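Local coordinates for protein serine hydrolase CCSP0084 (PDB 4I3F) that probably hydrolyses carbon-carbon bonds of meta-cleavage products from aromatic degradation, and ester bonds as well, as a serine hydrolase of the alpha/beta hydrolase fold, at residues T34-A39 against D112-E117; Q242-H247 against N290-L295; N258-I263 against A269-F274. One frame throughout, in Å; residues are numbered along the deposited sequence.

Interaction 1 of 3, residues T34-A39 against D112-E117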
loop_
_atom_site.group_PDB
_atom_site.type_symbol
_atom_site.label_atom_id
_atom_site.label_comp_id
_atom_site.label_asym_id
_atom_site.label_seq_id
_atom_site.Cartn_x
_atom_site.Cartn_y
_atom_site.Cartn_z
ATOM N N THR A 34 16.199 3.983 -2.561
ATOM C CA THR A 34 14.909 3.968 -1.881
ATOM C C THR A 34 14.914 4.889 -0.666
ATOM O O THR A 34 15.807 4.809 0.176
ATOM C CB THR A 34 14.534 2.548 -1.433
ATOM O OG1 THR A 34 14.154 1.779 -2.580
ATOM C CG2 THR A 34 13.362 2.578 -0.456
ATOM N N PHE A 35 13.920 5.773 -0.578
ATOM C CA PHE A 35 13.767 6.586 0.620
ATOM C C PHE A 35 13.046 5.741 1.657
ATOM O O PHE A 35 11.991 5.173 1.375
ATOM C CB PHE A 35 12.981 7.858 0.320
ATOM C CG PHE A 35 12.798 8.741 1.522
ATOM C CD1 PHE A 35 13.846 9.531 1.982
ATOM C CD2 PHE A 35 11.588 8.764 2.201
ATOM C CE1 PHE A 35 13.692 10.339 3.091
ATOM C CE2 PHE A 35 11.423 9.569 3.309
ATOM C CZ PHE A 35 12.476 10.360 3.759
ATOM N N LEU A 36 13.626 5.645 2.849
ATOM C CA LEU A 36 13.127 4.725 3.858
ATOM C C LEU A 36 12.807 5.421 5.173
ATOM O O LEU A 36 13.619 6.174 5.703
ATOM C CB LEU A 36 14.169 3.634 4.107
ATOM C CG LEU A 36 13.812 2.604 5.175
ATOM C CD1 LEU A 36 12.653 1.737 4.713
ATOM C CD2 LEU A 36 15.025 1.763 5.535
ATOM N N ASN A 37 11.608 5.181 5.690
ATOM C CA ASN A 37 11.291 5.554 7.066
ATOM C C ASN A 37 11.405 4.331 7.981
ATOM O O ASN A 37 10.954 3.247 7.619
ATOM C CB ASN A 37 9.870 6.097 7.148
ATOM C CG ASN A 37 9.649 7.300 6.249
ATOM O OD1 ASN A 37 9.970 8.422 6.617
ATOM N ND2 ASN A 37 9.074 7.070 5.074
ATOM N N GLU A 38 12.005 4.510 9.156
ATOM C CA GLU A 38 12.138 3.425 10.127
ATOM C C GLU A 38 11.764 3.871 11.534
ATOM O O GLU A 38 12.003 5.010 11.923
ATOM C CB GLU A 38 13.580 2.918 10.173
ATOM C CG GLU A 38 13.927 1.870 9.151
ATOM C CD GLU A 38 15.348 1.378 9.322
ATOM O OE1 GLU A 38 16.277 2.115 8.935
ATOM O OE2 GLU A 38 15.531 0.267 9.856
ATOM N N ALA A 39 11.211 2.955 12.317
ATOM C CA ALA A 39 11.023 3.211 13.742
ATOM C C ALA A 39 11.156 1.889 14.483
ATOM O O ALA A 39 11.052 0.826 13.864
ATOM C CB ALA A 39 9.671 3.847 14.000
ATOM N N ASP A 112 17.371 -7.232 1.925
ATOM C CA ASP A 112 18.747 -7.693 1.838
ATOM C C ASP A 112 19.705 -6.616 2.360
ATOM O O ASP A 112 20.673 -6.909 3.056
ATOM C CB ASP A 112 19.113 -8.047 0.394
ATOM C CG ASP A 112 18.501 -9.356 -0.075
ATOM O OD1 ASP A 112 17.918 -10.099 0.750
ATOM O OD2 ASP A 112 18.627 -9.646 -1.286
ATOM N N ALA A 113 19.410 -5.366 2.016
ATOM C CA ALA A 113 20.224 -4.216 2.413
ATOM C C ALA A 113 20.181 -3.947 3.918
ATOM O O ALA A 113 21.084 -3.307 4.471
ATOM C CB ALA A 113 19.756 -2.995 1.659
ATOM N N LYS A 114 19.119 -4.415 4.570
ATOM C CA LYS A 114 18.950 -4.242 6.011
ATOM C C LYS A 114 19.320 -5.511 6.782
ATOM O O LYS A 114 19.239 -5.547 8.020
ATOM C CB LYS A 114 17.503 -3.846 6.333
ATOM C CG LYS A 114 17.060 -2.543 5.689
ATOM C CD LYS A 114 17.952 -1.381 6.099
ATOM C CE LYS A 114 17.588 -0.843 7.461
ATOM N NZ LYS A 114 18.357 0.396 7.805
ATOM N N GLY A 115 19.724 -6.554 6.058
ATOM C CA GLY A 115 20.079 -7.822 6.682
ATOM C C GLY A 115 18.916 -8.527 7.358
ATOM O O GLY A 115 19.118 -9.294 8.303
ATOM N N ILE A 116 17.704 -8.277 6.865
ATOM C CA ILE A 116 16.507 -8.883 7.439
ATOM C C ILE A 116 16.088 -10.109 6.634
ATOM O O ILE A 116 15.724 -9.994 5.458
ATOM C CB ILE A 116 15.339 -7.871 7.492
ATOM C CG1 ILE A 116 15.659 -6.744 8.484
ATOM C CG2 ILE A 116 14.028 -8.581 7.862
ATOM C CD1 ILE A 116 14.693 -5.562 8.429
ATOM N N GLU A 117 16.133 -11.281 7.261
ATOM C CA GLU A 117 15.815 -12.513 6.543
ATOM C C GLU A 117 14.309 -12.702 6.368
ATOM O O GLU A 117 13.843 -13.055 5.277
ATOM C CB GLU A 117 16.452 -13.729 7.225
ATOM C CG GLU A 117 16.153 -15.070 6.536
ATOM C CD GLU A 117 16.545 -15.099 5.053
ATOM O OE1 GLU A 117 17.491 -14.381 4.648
ATOM O OE2 GLU A 117 15.902 -15.852 4.287
HETATM O O HOH W 1 17.666 -0.394 10.986
#

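Interaction 2 of 3, residues Q242-H247 against N290-L295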
loop_
_atom_site.group_PDB
_atom_site.type_symbol
_atom_site.label_atom_id
_atom_site.label_comp_id
_atom_site.label_asym_id
_atom_site.label_seq_id
_atom_site.Cartn_x
_atom_site.Cartn_y
_atom_site.Cartn_z
ATOM N N GLN A 242 0.074 -16.984 7.118
ATOM C CA GLN A 242 -1.030 -16.505 7.952
ATOM C C GLN A 242 -1.313 -15.060 7.573
ATOM O O GLN A 242 -0.393 -14.227 7.519
ATOM C CB GLN A 242 -0.668 -16.600 9.435
ATOM C CG GLN A 242 -0.263 -18.000 9.890
ATOM C CD GLN A 242 -1.412 -18.986 9.843
ATOM O OE1 GLN A 242 -2.559 -18.624 10.087
ATOM N NE2 GLN A 242 -1.110 -20.239 9.522
ATOM N N MET A 243 -2.576 -14.755 7.293
ATOM C CA MET A 243 -2.913 -13.469 6.700
ATOM C C MET A 243 -4.173 -12.882 7.306
ATOM O O MET A 243 -5.079 -13.616 7.716
ATOM C CB MET A 243 -3.100 -13.637 5.181
ATOM C CG MET A 243 -3.372 -12.347 4.419
ATOM S SD MET A 243 -3.678 -12.703 2.675
ATOM C CE MET A 243 -2.045 -13.146 2.096
ATOM N N LEU A 244 -4.209 -11.554 7.387
ATOM C CA LEU A 244 -5.429 -10.827 7.712
ATOM C C LEU A 244 -5.733 -9.856 6.581
ATOM O O LEU A 244 -4.926 -8.965 6.278
ATOM C CB LEU A 244 -5.277 -10.059 9.027
ATOM C CG LEU A 244 -6.465 -9.176 9.421
ATOM C CD1 LEU A 244 -7.742 -9.988 9.592
ATOM C CD2 LEU A 244 -6.144 -8.402 10.692
ATOM N N VAL A 245 -6.882 -10.042 5.933
ATOM C CA VAL A 245 -7.323 -9.112 4.895
ATOM C C VAL A 245 -8.327 -8.159 5.525
ATOM O O VAL A 245 -9.359 -8.594 6.037
ATOM C CB VAL A 245 -7.987 -9.859 3.734
ATOM C CG1 VAL A 245 -8.505 -8.872 2.675
ATOM C CG2 VAL A 245 -7.003 -10.872 3.119
ATOM N N THR A 246 -8.024 -6.862 5.500
ATOM C CA THR A 246 -8.953 -5.860 6.012
ATOM C C THR A 246 -9.494 -5.053 4.851
ATOM O O THR A 246 -8.808 -4.856 3.853
ATOM C CB THR A 246 -8.307 -4.926 7.044
ATOM O OG1 THR A 246 -7.288 -4.125 6.425
ATOM C CG2 THR A 246 -7.687 -5.748 8.179
ATOM N N HIS A 247 -10.737 -4.605 4.969
ATOM C CA HIS A 247 -11.349 -3.859 3.880
ATOM C C HIS A 247 -12.440 -2.962 4.407
ATOM O O HIS A 247 -13.129 -3.296 5.373
ATOM C CB HIS A 247 -11.953 -4.823 2.858
ATOM C CG HIS A 247 -11.915 -4.316 1.449
ATOM N ND1 HIS A 247 -11.003 -4.775 0.525
ATOM C CD2 HIS A 247 -12.681 -3.406 0.801
ATOM C CE1 HIS A 247 -11.196 -4.158 -0.630
ATOM N NE2 HIS A 247 -12.214 -3.327 -0.490
ATOM N N ASN A 290 -5.013 0.085 13.873
ATOM C CA ASN A 290 -3.716 -0.067 14.529
ATOM C C ASN A 290 -3.738 -1.225 15.516
ATOM O O ASN A 290 -2.852 -2.086 15.528
ATOM C CB ASN A 290 -3.330 1.231 15.248
ATOM C CG ASN A 290 -2.833 2.299 14.296
ATOM O OD1 ASN A 290 -2.714 2.067 13.093
ATOM N ND2 ASN A 290 -2.554 3.479 14.828
ATOM N N ASN A 291 -4.768 -1.257 16.347
ATOM C CA ASN A 291 -4.903 -2.364 17.285
ATOM C C ASN A 291 -5.165 -3.718 16.631
ATOM O O ASN A 291 -4.542 -4.706 17.016
ATOM C CB ASN A 291 -5.914 -2.033 18.378
ATOM C CG ASN A 291 -5.345 -1.060 19.403
ATOM O OD1 ASN A 291 -4.560 -1.442 20.266
ATOM N ND2 ASN A 291 -5.724 0.198 19.300
ATOM N N LEU A 292 -6.056 -3.785 15.641
ATOM C CA LEU A 292 -6.309 -5.062 14.956
ATOM C C LEU A 292 -5.035 -5.610 14.326
ATOM O O LEU A 292 -4.726 -6.802 14.455
ATOM C CB LEU A 292 -7.406 -4.909 13.895
ATOM C CG LEU A 292 -7.841 -6.208 13.235
ATOM C CD1 LEU A 292 -8.594 -7.077 14.234
ATOM C CD2 LEU A 292 -8.711 -5.904 12.028
ATOM N N THR A 293 -4.294 -4.726 13.667
ATOM C CA THR A 293 -3.043 -5.086 13.002
ATOM C C THR A 293 -1.998 -5.568 13.999
ATOM O O THR A 293 -1.392 -6.633 13.804
ATOM C CB THR A 293 -2.521 -3.892 12.180
ATOM O OG1 THR A 293 -3.469 -3.599 11.142
ATOM C CG2 THR A 293 -1.153 -4.193 11.554
ATOM N N LYS A 294 -1.789 -4.796 15.064
ATOM C CA LYS A 294 -0.821 -5.161 16.087
ATOM C C LYS A 294 -1.167 -6.486 16.750
ATOM O O LYS A 294 -0.316 -7.372 16.874
ATOM C CB LYS A 294 -0.712 -4.068 17.152
ATOM C CG LYS A 294 0.312 -4.401 18.230
ATOM C CD LYS A 294 0.172 -3.507 19.460
ATOM C CE LYS A 294 1.188 -3.863 20.539
ATOM N NZ LYS A 294 0.790 -5.033 21.369
ATOM N N LEU A 295 -2.422 -6.623 17.175
ATOM C CA LEU A 295 -2.843 -7.839 17.855
ATOM C C LEU A 295 -2.753 -9.049 16.931
ATOM O O LEU A 295 -2.494 -10.157 17.399
ATOM C CB LEU A 295 -4.262 -7.682 18.412
ATOM C CG LEU A 295 -4.424 -6.596 19.473
ATOM C CD1 LEU A 295 -5.895 -6.292 19.690
ATOM C CD2 LEU A 295 -3.748 -6.982 20.777
#

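Interaction 3 of 3, residues N258-I263 against A269-F274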
loop_
_atom_site.group_PDB
_atom_site.type_symbol
_atom_site.label_atom_id
_atom_site.label_comp_id
_atom_site.label_asym_id
_atom_site.label_seq_id
_atom_site.Cartn_x
_atom_site.Cartn_y
_atom_site.Cartn_z
ATOM N N ASN A 258 -13.541 -7.847 -3.671
ATOM C CA ASN A 258 -12.148 -8.314 -3.802
ATOM C C ASN A 258 -11.663 -8.994 -2.584
ATOM O O ASN A 258 -10.946 -9.912 -2.646
ATOM C CB ASN A 258 -11.179 -7.209 -3.938
ATOM C CG ASN A 258 -11.309 -6.617 -5.166
ATOM O OD1 ASN A 258 -10.876 -7.187 -6.031
ATOM N ND2 ASN A 258 -12.225 -5.626 -5.297
ATOM N N ALA A 259 -12.061 -8.452 -1.459
ATOM C CA ALA A 259 -11.618 -9.060 -0.215
ATOM C C ALA A 259 -12.228 -10.443 -0.097
ATOM O O ALA A 259 -11.553 -11.405 0.296
ATOM C CB ALA A 259 -11.988 -8.188 0.983
ATOM N N TYR A 260 -13.509 -10.549 -0.434
ATOM C CA TYR A 260 -14.191 -11.838 -0.402
ATOM C C TYR A 260 -13.557 -12.841 -1.366
ATOM O O TYR A 260 -13.467 -14.039 -1.067
ATOM C CB TYR A 260 -15.655 -11.660 -0.777
ATOM C CG TYR A 260 -16.479 -10.821 0.182
ATOM C CD1 TYR A 260 -17.737 -10.364 -0.191
ATOM C CD2 TYR A 260 -16.022 -10.502 1.455
ATOM C CE1 TYR A 260 -18.511 -9.605 0.669
ATOM C CE2 TYR A 260 -16.801 -9.732 2.317
ATOM C CZ TYR A 260 -18.033 -9.298 1.921
ATOM O OH TYR A 260 -18.817 -8.555 2.786
ATOM N N TYR A 261 -13.152 -12.356 -2.538
ATOM C CA TYR A 261 -12.495 -13.174 -3.554
ATOM C C TYR A 261 -11.191 -13.734 -3.007
ATOM O O TYR A 261 -10.905 -14.935 -3.156
ATOM C CB TYR A 261 -12.185 -12.292 -4.766
ATOM C CG TYR A 261 -11.592 -13.000 -5.964
ATOM C CD1 TYR A 261 -12.399 -13.451 -6.996
ATOM C CD2 TYR A 261 -10.220 -13.196 -6.071
ATOM C CE1 TYR A 261 -11.855 -14.089 -8.103
ATOM C CE2 TYR A 261 -9.673 -13.840 -7.167
ATOM C CZ TYR A 261 -10.489 -14.278 -8.178
ATOM O OH TYR A 261 -9.935 -14.909 -9.276
ATOM N N LEU A 262 -10.396 -12.860 -2.392
ATOM C CA LEU A 262 -9.093 -13.259 -1.883
ATOM C C LEU A 262 -9.226 -14.274 -0.750
ATOM O O LEU A 262 -8.560 -15.319 -0.770
ATOM C CB LEU A 262 -8.258 -12.045 -1.469
ATOM C CG LEU A 262 -7.830 -11.162 -2.647
ATOM C CD1 LEU A 262 -7.264 -9.831 -2.182
ATOM C CD2 LEU A 262 -6.810 -11.878 -3.530
ATOM N N ILE A 263 -10.107 -14.020 0.212
ATOM C CA ILE A 263 -10.213 -14.984 1.313
ATOM C C ILE A 263 -10.828 -16.322 0.882
ATOM O O ILE A 263 -10.623 -17.341 1.546
ATOM C CB ILE A 263 -10.856 -14.389 2.610
ATOM C CG1 ILE A 263 -12.345 -14.096 2.440
ATOM C CG2 ILE A 263 -10.113 -13.141 3.069
ATOM C CD1 ILE A 263 -13.220 -15.129 3.099
ATOM N N ALA A 269 -6.039 -17.119 5.341
ATOM C CA ALA A 269 -6.437 -15.723 5.432
ATOM C C ALA A 269 -7.739 -15.534 6.213
ATOM O O ALA A 269 -8.777 -16.116 5.859
ATOM C CB ALA A 269 -6.580 -15.157 4.043
ATOM N N GLN A 270 -7.689 -14.711 7.262
ATOM C CA GLN A 270 -8.902 -14.237 7.932
ATOM C C GLN A 270 -9.332 -12.939 7.291
ATOM O O GLN A 270 -8.536 -12.295 6.599
ATOM C CB GLN A 270 -8.616 -13.947 9.405
ATOM C CG GLN A 270 -8.328 -15.140 10.281
ATOM C CD GLN A 270 -7.795 -14.706 11.644
ATOM O OE1 GLN A 270 -8.392 -13.866 12.318
ATOM N NE2 GLN A 270 -6.654 -15.252 12.033
ATOM N N LEU A 271 -10.578 -12.532 7.539
ATOM C CA LEU A 271 -11.115 -11.298 6.967
ATOM C C LEU A 271 -11.656 -10.384 8.057
ATOM O O LEU A 271 -12.279 -10.856 8.990
ATOM C CB LEU A 271 -12.274 -11.651 6.032
ATOM C CG LEU A 271 -13.043 -10.478 5.419
ATOM C CD1 LEU A 271 -12.185 -9.699 4.440
ATOM C CD2 LEU A 271 -14.323 -10.985 4.738
ATOM N N HIS A 272 -11.439 -9.078 7.929
ATOM C CA HIS A 272 -12.154 -8.128 8.770
ATOM C C HIS A 272 -12.651 -6.968 7.927
ATOM O O HIS A 272 -11.870 -6.356 7.192
ATOM C CB HIS A 272 -11.263 -7.590 9.899
ATOM C CG HIS A 272 -12.040 -7.006 11.042
ATOM N ND1 HIS A 272 -12.383 -7.741 12.158
ATOM C CD2 HIS A 272 -12.566 -5.772 11.231
ATOM C CE1 HIS A 272 -13.081 -6.985 12.986
ATOM N NE2 HIS A 272 -13.197 -5.781 12.454
ATOM N N VAL A 273 -13.947 -6.674 8.017
ATOM C CA VAL A 273 -14.530 -5.577 7.249
ATOM C C VAL A 273 -15.064 -4.511 8.193
ATOM O O VAL A 273 -15.834 -4.821 9.100
ATOM C CB VAL A 273 -15.678 -6.075 6.340
ATOM C CG1 VAL A 273 -16.231 -4.926 5.493
ATOM C CG2 VAL A 273 -15.193 -7.192 5.420
ATOM N N PHE A 274 -14.663 -3.260 7.969
ATOM C CA PHE A 274 -15.132 -2.138 8.780
ATOM C C PHE A 274 -16.280 -1.394 8.108
ATOM O O PHE A 274 -16.225 -1.079 6.919
ATOM C CB PHE A 274 -13.994 -1.147 9.041
ATOM C CG PHE A 274 -12.914 -1.684 9.939
ATOM C CD1 PHE A 274 -13.070 -1.663 11.316
ATOM C CD2 PHE A 274 -11.738 -2.187 9.406
ATOM C CE1 PHE A 274 -12.068 -2.152 12.156
ATOM C CE2 PHE A 274 -10.728 -2.676 10.235
ATOM C CZ PHE A 274 -10.898 -2.654 11.612
#

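Interaction 1 of 3, residues T34-A39 against D112-E117
A salt bridge between Glu-38 and Lys-114 joins strand 32-39 to the C-terminal end of helix 96-113, with a small apolar touch from Leu-36 beside it. The ammonium NZ of Lys-114 donates to OE1 of Glu-38 at 2.9 Å, meeting that oxygen from above the carboxylate, 36° out of its plane. The second carboxylate oxygen, OE2, is hydrogen-bonded to NE2 of His-75 and to a water, which also accepts a weak bond from NZ of Lys-114. The carboxylate is therefore gripped at both oxygens, which should hold its rotation. Lys-114 reaches it with a chain bent at chi2 (-58°) and chi3 (-80°), and CE of Lys-114 meets CD2 of Leu-36 tip to tip at 4.1 Å. Just 105 Å² is buried between the segments, and the nearest CA atoms, of Leu-36 and Lys-114, stay 10.9 Å apart. In the mixed sheet of this alpha/beta hydrolase, strand 32-39 runs antiparallel between strands 23-29 and 75-79, and Leu-77 of the latter touches both Lys-114 and Ile-116. The helix ends in a Schellman motif: Gly-115, at positive phi, sends its N back to O of Asp-112 at 3.2 Å. An alanine in place of Glu-38 is likely to leave the ammonium of Lys-114 without its counter-charge and His-75 without this acceptor.

Interaction 2 of 3, residues Q242-H247 against N290-L295
Leu-292, on helix 286-298, drives its isobutyl group against Leu-244 and Thr-246, two residues apart on strand 243-248, in a purely apolar contact without a hydrogen bond between the segments. Leu-244 and Leu-292 share nearly the same conformation: in each, CG lies opposite the backbone N (chi1 176° and -174°), and chi2 is similar in the two leucines. This brings CD2 of Leu-244 against CG and CD2 of Leu-292, and the two side chains cross obliquely. CD2 of Leu-244 sits 3.8 Å from CG of Leu-292 and equally far from its CD2, so one methyl rests against the branch point as well as a branch. The same CD2 of Leu-292 goes on to meet CG2 of Thr-246 at 4.0 Å, there tip to tip.

Thr-246 divides its two branches between different neighbours. Its chi1 of 66° sets CG2 opposite the carbonyl carbon, facing the helix, while OG1 is hydrogen-bonded to O of Leu-147 on the adjoining strand 142-148. The hydroxyl is thus satisfied within the sheet and only the methyl is offered to Leu-292.

Leu-292 also touches His-272 and Phe-274 of strand 269-274, and thus bridges two parallel strands of the alpha/beta hydrolase sheet from the helix layered on them. The nearest CA atoms, of Leu-244 and Thr-293, are 8.2 Å apart, a distance spanned by side chains. With 119 Å² buried and methyl and methine groups doing all the touching, the pairing probably rests on dispersion and the exclusion of water, with no directional bond between the segments.

Interaction 3 of 3, residues N258-I263 against A269-F274
The helix and second strand of a beta-alpha-beta crossover pack together here: helix 257-265 links parallel strands 243-248 and 269-274 at the edge of the alpha/beta hydrolase sheet. The segment axes approach to 8.8 Å and run nearly antiparallel, at 162°, as the return from helix to strand requires. Leu-271 is central. A chi1 of 175° extends its side chain away from its own N, and its two methyls part toward different residues: CD1 meets CB of Ala-259 at 3.8 Å, whereas CD2 lies at the edge of the Tyr-260 ring, near its plane, 3.7 Å from both CD2 and CE2 of the tyrosine. Although the CB of Tyr-260 starts out away from the strand, the ring end comes nearer to it, and CE2 also approaches CG2 of Val-273 at 4.3 Å. Ala-259 additionally rests on Val-245 and His-247, so the helix covers both strands of the unit. Toward the turn between helix and strand, where the CA atoms of Ile-263 and Ala-269 draw to 5.6 Å, CG2 of Ile-263 makes the approach, touching CB of Ala-269 at 4.2 Å and CB of Leu-271 at 4.0 Å.

In the fold
From the N terminus, interaction 1 comes first: strand 32-39 meets the end of helix 96-113, closing a loop of 72 residues that is complete before the others begin. Interaction 2 opens at strand 243-248 and closes at helix 286-298, spanning 42 residues. Interaction 3 falls wholly within that span, a short return from helix 257-265 to strand 269-274. Interactions 2 and 3 adjoin, their centres 11 Å apart, with probable hydrogen bonds from N of His-272 to O of Val-245 and from N of Gln-270 to O of Met-243. Interaction 1 lies about 22 Å and 29 Å from them, centre to centre, toward the other edge of the same sheet.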